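Local coordinates for N2152 (Neocallimastix frontalis, PDB 5U22), which probably hydrolyses rare arabinosyl substrates as a polyspecific family 39 glycoside hydrolase of an anaerobic rumen fungus, at residues V319-E324 with L328-A333; S23-D28 with V342-G347. One frame throughout, in Å; residues are numbered along the deposited sequence.

Interaction 1. Residues V319-E324 with L328-A333; sequences VSPPNE and LIDGAA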
ATOM      1  N   VAL A 319       5.211   7.148 -15.477  1.00 16.39           N
ATOM      2  CA  VAL A 319       5.025   8.554 -15.153  1.00 15.45           C
ATOM      3  C   VAL A 319       6.389   9.102 -14.781  1.00 18.12           C
ATOM      4  O   VAL A 319       7.070   8.530 -13.920  1.00 15.08           O
ATOM      5  CB  VAL A 319       4.041   8.748 -13.983  1.00 16.04           C
ATOM      6  CG1 VAL A 319       4.003  10.222 -13.564  1.00 14.68           C
ATOM      7  CG2 VAL A 319       2.639   8.251 -14.359  1.00 15.57           C
ATOM      8  N   SER A 320       6.785  10.203 -15.413  1.00 15.69           N
ATOM      9  CA  SER A 320       8.044  10.834 -15.048  1.00 14.48           C
ATOM     10  C   SER A 320       7.743  12.096 -14.255  1.00 13.92           C
ATOM     11  O   SER A 320       7.196  13.060 -14.821  1.00 17.48           O
ATOM     12  CB  SER A 320       8.878  11.160 -16.284  1.00 17.48           C
ATOM     13  OG  SER A 320      10.028  11.909 -15.922  1.00 23.09           O
ATOM     14  N   PRO A 321       8.065  12.138 -12.968  1.00 14.14           N
ATOM     15  CA  PRO A 321       7.664  13.266 -12.128  1.00 13.36           C
ATOM     16  C   PRO A 321       8.823  14.227 -11.931  1.00 16.33           C
ATOM     17  O   PRO A 321       9.927  13.988 -12.439  1.00 14.90           O
ATOM     18  CB  PRO A 321       7.288  12.576 -10.814  1.00 15.25           C
ATOM     19  CG  PRO A 321       8.315  11.472 -10.727  1.00 13.27           C
ATOM     20  CD  PRO A 321       8.616  11.035 -12.158  1.00 13.87           C
ATOM     21  N   PRO A 322       8.617  15.334 -11.209  1.00 15.46           N
ATOM     22  CA  PRO A 322       9.747  16.265 -10.994  1.00 13.55           C
ATOM     23  C   PRO A 322      10.968  15.617 -10.358  1.00 17.24           C
ATOM     24  O   PRO A 322      12.093  15.831 -10.837  1.00 17.92           O
ATOM     25  CB  PRO A 322       9.121  17.346 -10.108  1.00 15.39           C
ATOM     26  CG  PRO A 322       7.694  17.392 -10.565  1.00 15.54           C
ATOM     27  CD  PRO A 322       7.334  15.937 -10.795  1.00 13.56           C
ATOM     28  N   ASN A 323      10.780  14.821  -9.299  1.00 16.06           N
ATOM     29  CA  ASN A 323      11.882  14.140  -8.625  1.00 14.78           C
ATOM     30  C   ASN A 323      11.331  13.095  -7.665  1.00 13.43           C
ATOM     31  O   ASN A 323      10.880  13.442  -6.567  1.00 16.17           O
ATOM     32  CB  ASN A 323      12.757  15.142  -7.858  1.00 15.65           C
ATOM     33  CG  ASN A 323      13.928  14.470  -7.133  1.00 17.33           C
ATOM     34  OD1 ASN A 323      14.180  13.284  -7.304  1.00 17.85           O
ATOM     35  ND2 ASN A 323      14.648  15.241  -6.331  1.00 20.02           N
ATOM     36  N   GLU A 324      11.334  11.824  -8.071  1.00 15.25           N
ATOM     37  CA  GLU A 324      10.771  10.780  -7.219  1.00 16.91           C
ATOM     38  C   GLU A 324      11.605  10.523  -5.973  1.00 18.92           C
ATOM     39  O   GLU A 324      11.149   9.806  -5.078  1.00 17.70           O
ATOM     40  CB  GLU A 324      10.621   9.471  -7.991  1.00 15.15           C
ATOM     41  CG  GLU A 324      11.950   8.774  -8.285  1.00 16.17           C
ATOM     42  CD  GLU A 324      11.778   7.273  -8.441  1.00 18.72           C
ATOM     43  OE1 GLU A 324      10.668   6.773  -8.132  1.00 14.97           O
ATOM     44  OE2 GLU A 324      12.745   6.599  -8.870  1.00 19.15           O
ATOM     45  N   LEU A 328       8.393  15.599  -3.699  1.00 14.50           N
ATOM     46  CA  LEU A 328       7.593  16.296  -4.696  1.00 13.57           C
ATOM     47  C   LEU A 328       6.521  15.399  -5.308  1.00 16.94           C
ATOM     48  O   LEU A 328       6.614  14.166  -5.307  1.00 14.85           O
ATOM     49  CB  LEU A 328       8.470  16.872  -5.812  1.00 12.94           C
ATOM     50  CG  LEU A 328       9.489  17.907  -5.314  1.00 16.44           C
ATOM     51  CD1 LEU A 328      10.305  18.477  -6.464  1.00 16.61           C
ATOM     52  CD2 LEU A 328       8.791  19.001  -4.539  1.00 14.68           C
ATOM     53  N   ILE A 329       5.483  16.073  -5.816  1.00 12.50           N
ATOM     54  CA  ILE A 329       4.331  15.532  -6.534  1.00 13.58           C
ATOM     55  C   ILE A 329       4.695  14.366  -7.452  1.00 15.31           C
ATOM     56  O   ILE A 329       5.711  14.391  -8.151  1.00 12.73           O
ATOM     57  CB  ILE A 329       3.646  16.667  -7.320  1.00 11.58           C
ATOM     58  CG1 ILE A 329       2.399  16.171  -8.066  1.00 11.68           C
ATOM     59  CG2 ILE A 329       4.651  17.349  -8.281  1.00 15.47           C
ATOM     60  CD1 ILE A 329       1.503  17.307  -8.453  1.00 15.89           C
ATOM     61  N   ASP A 330       3.858  13.333  -7.448  1.00 12.31           N
ATOM     62  CA  ASP A 330       4.105  12.114  -8.209  1.00 12.81           C
ATOM     63  C   ASP A 330       2.748  11.469  -8.460  1.00 16.65           C
ATOM     64  O   ASP A 330       1.725  11.948  -7.966  1.00 13.83           O
ATOM     65  CB  ASP A 330       5.053  11.196  -7.436  1.00 14.94           C
ATOM     66  CG  ASP A 330       5.790  10.214  -8.318  1.00 21.25           C
ATOM     67  OD1 ASP A 330       5.374   9.970  -9.472  1.00 17.91           O
ATOM     68  OD2 ASP A 330       6.804   9.677  -7.836  1.00 14.77           O
ATOM     69  N   GLY A 331       2.732  10.364  -9.194  1.00 11.50           N
ATOM     70  CA  GLY A 331       1.449   9.722  -9.435  1.00 13.87           C
ATOM     71  C   GLY A 331       1.564   8.509 -10.331  1.00 14.18           C
ATOM     72  O   GLY A 331       2.658   8.037 -10.642  1.00 14.73           O
ATOM     73  N   ALA A 332       0.401   8.008 -10.746  1.00 12.06           N
ATOM     74  CA  ALA A 332       0.332   6.773 -11.507  1.00 11.35           C
ATOM     75  C   ALA A 332      -0.692   6.915 -12.619  1.00 15.52           C
ATOM     76  O   ALA A 332      -1.667   7.662 -12.499  1.00 16.47           O
ATOM     77  CB  ALA A 332      -0.039   5.579 -10.613  1.00 13.11           C
ATOM     78  N   ALA A 333      -0.476   6.165 -13.694  1.00 15.21           N
ATOM     79  CA  ALA A 333      -1.321   6.296 -14.869  1.00 15.04           C
ATOM     80  C   ALA A 333      -1.663   4.921 -15.406  1.00 15.64           C
ATOM     81  O   ALA A 333      -0.837   4.005 -15.352  1.00 14.28           O
ATOM     82  CB  ALA A 333      -0.638   7.117 -15.960  1.00 13.18           C
TER
HETATM   83  O   HOH W   1       8.418  13.909  -7.860  1.00 15.71           O

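Interaction 2. Residues S23-D28 with V342-G347; sequences SQLTVD and VSFIFG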
ATOM      1  N   SER A  23       5.288  22.568 -12.197  1.00 17.26           N
ATOM      2  CA  SER A  23       5.656  21.191 -11.900  1.00 16.26           C
ATOM      3  C   SER A  23       5.191  20.323 -13.060  1.00 20.78           C
ATOM      4  O   SER A  23       3.998  20.312 -13.385  1.00 17.31           O
ATOM      5  CB  SER A  23       5.024  20.717 -10.587  1.00 15.73           C
ATOM      6  OG  SER A  23       5.568  21.416  -9.482  1.00 19.76           O
ATOM      7  N   GLN A  24       6.124  19.607 -13.685  1.00 14.65           N
ATOM      8  CA  GLN A  24       5.819  18.816 -14.874  1.00 16.45           C
ATOM      9  C   GLN A  24       5.807  17.331 -14.552  1.00 17.38           C
ATOM     10  O   GLN A  24       6.735  16.817 -13.918  1.00 16.48           O
ATOM     11  CB  GLN A  24       6.831  19.080 -15.991  1.00 15.51           C
ATOM     12  CG  GLN A  24       6.873  20.514 -16.480  1.00 16.25           C
ATOM     13  CD  GLN A  24       7.454  20.616 -17.881  1.00 18.94           C
ATOM     14  OE1 GLN A  24       7.064  19.869 -18.785  1.00 18.01           O
ATOM     15  NE2 GLN A  24       8.400  21.525 -18.063  1.00 20.71           N
ATOM     16  N   LEU A  25       4.781  16.637 -15.039  1.00 16.23           N
ATOM     17  CA  LEU A  25       4.701  15.183 -15.010  1.00 16.56           C
ATOM     18  C   LEU A  25       4.433  14.693 -16.424  1.00 18.39           C
ATOM     19  O   LEU A  25       3.558  15.228 -17.115  1.00 16.59           O
ATOM     20  CB  LEU A  25       3.587  14.703 -14.077  1.00 19.67           C
ATOM     21  CG  LEU A  25       3.698  15.159 -12.624  1.00 15.81           C
ATOM     22  CD1 LEU A  25       2.511  16.026 -12.268  1.00 21.31           C
ATOM     23  CD2 LEU A  25       3.773  13.951 -11.699  1.00 16.91           C
ATOM     24  N   THR A  26       5.180  13.682 -16.857  1.00 19.45           N
ATOM     25  CA  THR A  26       5.059  13.176 -18.217  1.00 16.94           C
ATOM     26  C   THR A  26       4.638  11.715 -18.177  1.00 15.33           C
ATOM     27  O   THR A  26       5.299  10.885 -17.543  1.00 17.47           O
ATOM     28  CB  THR A  26       6.364  13.362 -18.986  1.00 14.68           C
ATOM     29  OG1 THR A  26       6.661  14.760 -19.026  1.00 18.40           O
ATOM     30  CG2 THR A  26       6.219  12.835 -20.422  1.00 19.06           C
ATOM     31  N   VAL A  27       3.526  11.421 -18.841  1.00 17.21           N
ATOM     32  CA  VAL A  27       2.954  10.086 -18.937  1.00 15.60           C
ATOM     33  C   VAL A  27       3.300   9.558 -20.321  1.00 16.84           C
ATOM     34  O   VAL A  27       2.991  10.206 -21.325  1.00 16.05           O
ATOM     35  CB  VAL A  27       1.431  10.128 -18.733  1.00 12.74           C
ATOM     36  CG1 VAL A  27       0.799   8.766 -18.997  1.00 15.77           C
ATOM     37  CG2 VAL A  27       1.088  10.637 -17.337  1.00 17.64           C
ATOM     38  N   ASP A  28       3.959   8.403 -20.385  1.00 16.46           N
ATOM     39  CA  ASP A  28       4.253   7.753 -21.660  1.00 20.38           C
ATOM     40  C   ASP A  28       3.306   6.567 -21.805  1.00 16.49           C
ATOM     41  O   ASP A  28       3.547   5.499 -21.237  1.00 15.53           O
ATOM     42  CB  ASP A  28       5.713   7.303 -21.749  1.00 21.33           C
ATOM     43  CG  ASP A  28       6.061   6.736 -23.121  1.00 21.10           C
ATOM     44  OD1 ASP A  28       5.135   6.387 -23.895  1.00 18.78           O
ATOM     45  OD2 ASP A  28       7.262   6.636 -23.429  1.00 22.12           O
ATOM     46  N   VAL A 342      -7.690   6.672 -20.729  1.00 15.83           N
ATOM     47  CA  VAL A 342      -6.450   6.852 -19.986  1.00 14.82           C
ATOM     48  C   VAL A 342      -6.788   7.583 -18.689  1.00 17.38           C
ATOM     49  O   VAL A 342      -7.582   8.531 -18.691  1.00 17.60           O
ATOM     50  CB  VAL A 342      -5.420   7.666 -20.793  1.00 15.09           C
ATOM     51  CG1 VAL A 342      -4.130   7.867 -19.991  1.00 11.71           C
ATOM     52  CG2 VAL A 342      -5.169   7.018 -22.144  1.00 16.73           C
ATOM     53  N   SER A 343      -6.175   7.162 -17.589  1.00 13.32           N
ATOM     54  CA  SER A 343      -6.389   7.809 -16.300  1.00 13.90           C
ATOM     55  C   SER A 343      -5.044   8.124 -15.664  1.00 13.96           C
ATOM     56  O   SER A 343      -4.169   7.261 -15.605  1.00 15.58           O
ATOM     57  CB  SER A 343      -7.210   6.924 -15.362  1.00 15.38           C
ATOM     58  OG  SER A 343      -7.408   7.572 -14.109  1.00 15.04           O
ATOM     59  N   PHE A 344      -4.900   9.344 -15.159  1.00 14.15           N
ATOM     60  CA  PHE A 344      -3.674   9.806 -14.513  1.00 14.70           C
ATOM     61  C   PHE A 344      -4.071  10.459 -13.198  1.00 14.99           C
ATOM     62  O   PHE A 344      -4.801  11.456 -13.204  1.00 17.11           O
ATOM     63  CB  PHE A 344      -2.930  10.802 -15.412  1.00 13.10           C
ATOM     64  CG  PHE A 344      -1.645  11.324 -14.818  1.00 16.63           C
ATOM     65  CD1 PHE A 344      -0.926  10.560 -13.908  1.00 11.54           C
ATOM     66  CD2 PHE A 344      -1.152  12.570 -15.175  1.00 22.47           C
ATOM     67  CE1 PHE A 344       0.257  11.037 -13.352  1.00 17.23           C
ATOM     68  CE2 PHE A 344       0.042  13.048 -14.629  1.00 17.86           C
ATOM     69  CZ  PHE A 344       0.738  12.271 -13.717  1.00 14.74           C
ATOM     70  N   ILE A 345      -3.631   9.885 -12.075  1.00 13.22           N
ATOM     71  CA  ILE A 345      -3.897  10.461 -10.756  1.00 11.39           C
ATOM     72  C   ILE A 345      -2.580  10.898 -10.140  1.00 18.79           C
ATOM     73  O   ILE A 345      -1.565  10.201 -10.266  1.00 13.43           O
ATOM     74  CB  ILE A 345      -4.648   9.481  -9.827  1.00 15.92           C
ATOM     75  CG1 ILE A 345      -3.816   8.224  -9.547  1.00 14.48           C
ATOM     76  CG2 ILE A 345      -5.968   9.076 -10.447  1.00 16.41           C
ATOM     77  CD1 ILE A 345      -4.546   7.216  -8.638  1.00 17.18           C
ATOM     78  N   PHE A 346      -2.591  12.048  -9.464  1.00 17.67           N
ATOM     79  CA  PHE A 346      -1.339  12.613  -8.987  1.00 14.43           C
ATOM     80  C   PHE A 346      -1.624  13.621  -7.882  1.00 12.67           C
ATOM     81  O   PHE A 346      -2.754  14.070  -7.685  1.00 13.17           O
ATOM     82  CB  PHE A 346      -0.554  13.258 -10.138  1.00 12.69           C
ATOM     83  CG  PHE A 346      -1.354  14.252 -10.942  1.00 17.65           C
ATOM     84  CD1 PHE A 346      -2.139  13.827 -12.005  1.00 14.26           C
ATOM     85  CD2 PHE A 346      -1.315  15.608 -10.640  1.00 15.26           C
ATOM     86  CE1 PHE A 346      -2.873  14.743 -12.768  1.00 12.87           C
ATOM     87  CE2 PHE A 346      -2.033  16.530 -11.391  1.00 15.13           C
ATOM     88  CZ  PHE A 346      -2.821  16.099 -12.449  1.00 13.32           C
ATOM     89  N   GLY A 347      -0.568  13.983  -7.166  1.00 17.26           N
ATOM     90  CA  GLY A 347      -0.709  14.897  -6.054  1.00 16.57           C
ATOM     91  C   GLY A 347       0.570  14.989  -5.261  1.00 13.88           C
ATOM     92  O   GLY A 347       1.451  14.133  -5.401  1.00 15.94           O
TER

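Interaction 1. Residues V319-E324 with L328-A333
P321 lays CB and CG against the carboxylate of D330, each 3.5 Å from OD1, just past the end of strand 315-320, in the beta hairpin it forms with strand 330-336 in the beta-sandwich domain. P322 turns to the neighbouring residue instead, with its CG 3.8 Å from I329 CG2 and its CD against I329 O. Further toward the turn, P322 CB meets L328 CD1. Within the paired strands V319 sends CG2 to A333 CB, 3.8 Å away, while its CB rests on G331 O; chi1 of 173° sets CG2 anti to the carbonyl carbon, on the side where it meets A333. No direct hydrogen bond joins the two segments, but a water accepts from N323 N and donates to I329 O. Behind this first shell the acids are held by R267 and R270 of helix 258-270 and by Y271 just beyond it: D330 forms salt bridges with both arginines, E324 one with R270 and a hydrogen bond to Y271. These arginines probably stabilise the charge of both acids, whose E324 OE1 and D330 OD2 lie 4.8 Å apart. The D330 carboxylate is also held from its own strand: G331 N donates to D330 OD1 over 2.7 Å, reaching the oxygen on its anti side, 29° out of the carboxylate plane.

Interaction 2. Residues S23-D28 with V342-G347
V27 sets its CG2 methyl squarely over the ring of F344, 3.6 Å from the centroid and only 9° off the ring normal, a CH-pi contact over the centre of the face. The two side chains run alongside with opposite headings, F344 reaching out from its strand with CG anti to the backbone N (chi1 -180°). L25 comes to the same ring from another quarter: its CB lies at the edge, near the ring plane and 3.8 Å from F344 CZ, with the L25 and F344 side chains roughly perpendicular. The face turned from V27 is covered by F346, whose CD1 stands 3.4 Å above the plane over the ring centre, leaving F344 clasped between a methyl and a second aromatic. These side chains meet inside the beta-sandwich domain, between strands 23-28 and 341-347, which run roughly antiparallel (151°) with axes 9.8 Å apart. At that spacing side chains alone bridge them, and no hydrogen bond passes between the segments. A333 of strand 330-336 adds its methyl beside both V27 and F344. An alanine in place of F344 is likely to open a gap between V27 CG2 and F346, leaving L25 CB without its edge contact and the F346 ring freer to turn. L25 also touches F346, though less closely: its CD1 approaches F346 CD2 obliquely at 4.2 Å, while V354 of the adjacent strand 353-359 also packs on L25.

The touching side chains of interaction 2 are all buried and apolar, whereas interaction 1 runs from buried V319, A333 and D330 out to the partly exposed P321, P322, N323 and L328, and adds carboxylates and a bridging water. Their centres are about 7 Å apart, and both belong to one curled sheet. Strand 315-320 pairs with strand 23-28 through a probable hydrogen bond from S320 N to T26 O (2.7 Å), and strand 330-336 pairs with strand 341-347 through one from A332 N to I345 O (3.0 Å). Interaction 1 thus links neighbours in the sheet, while interaction 2 spans side chains of strands without direct pairing. Along the chain, 319-333 is nested between 23-28 and 342-347.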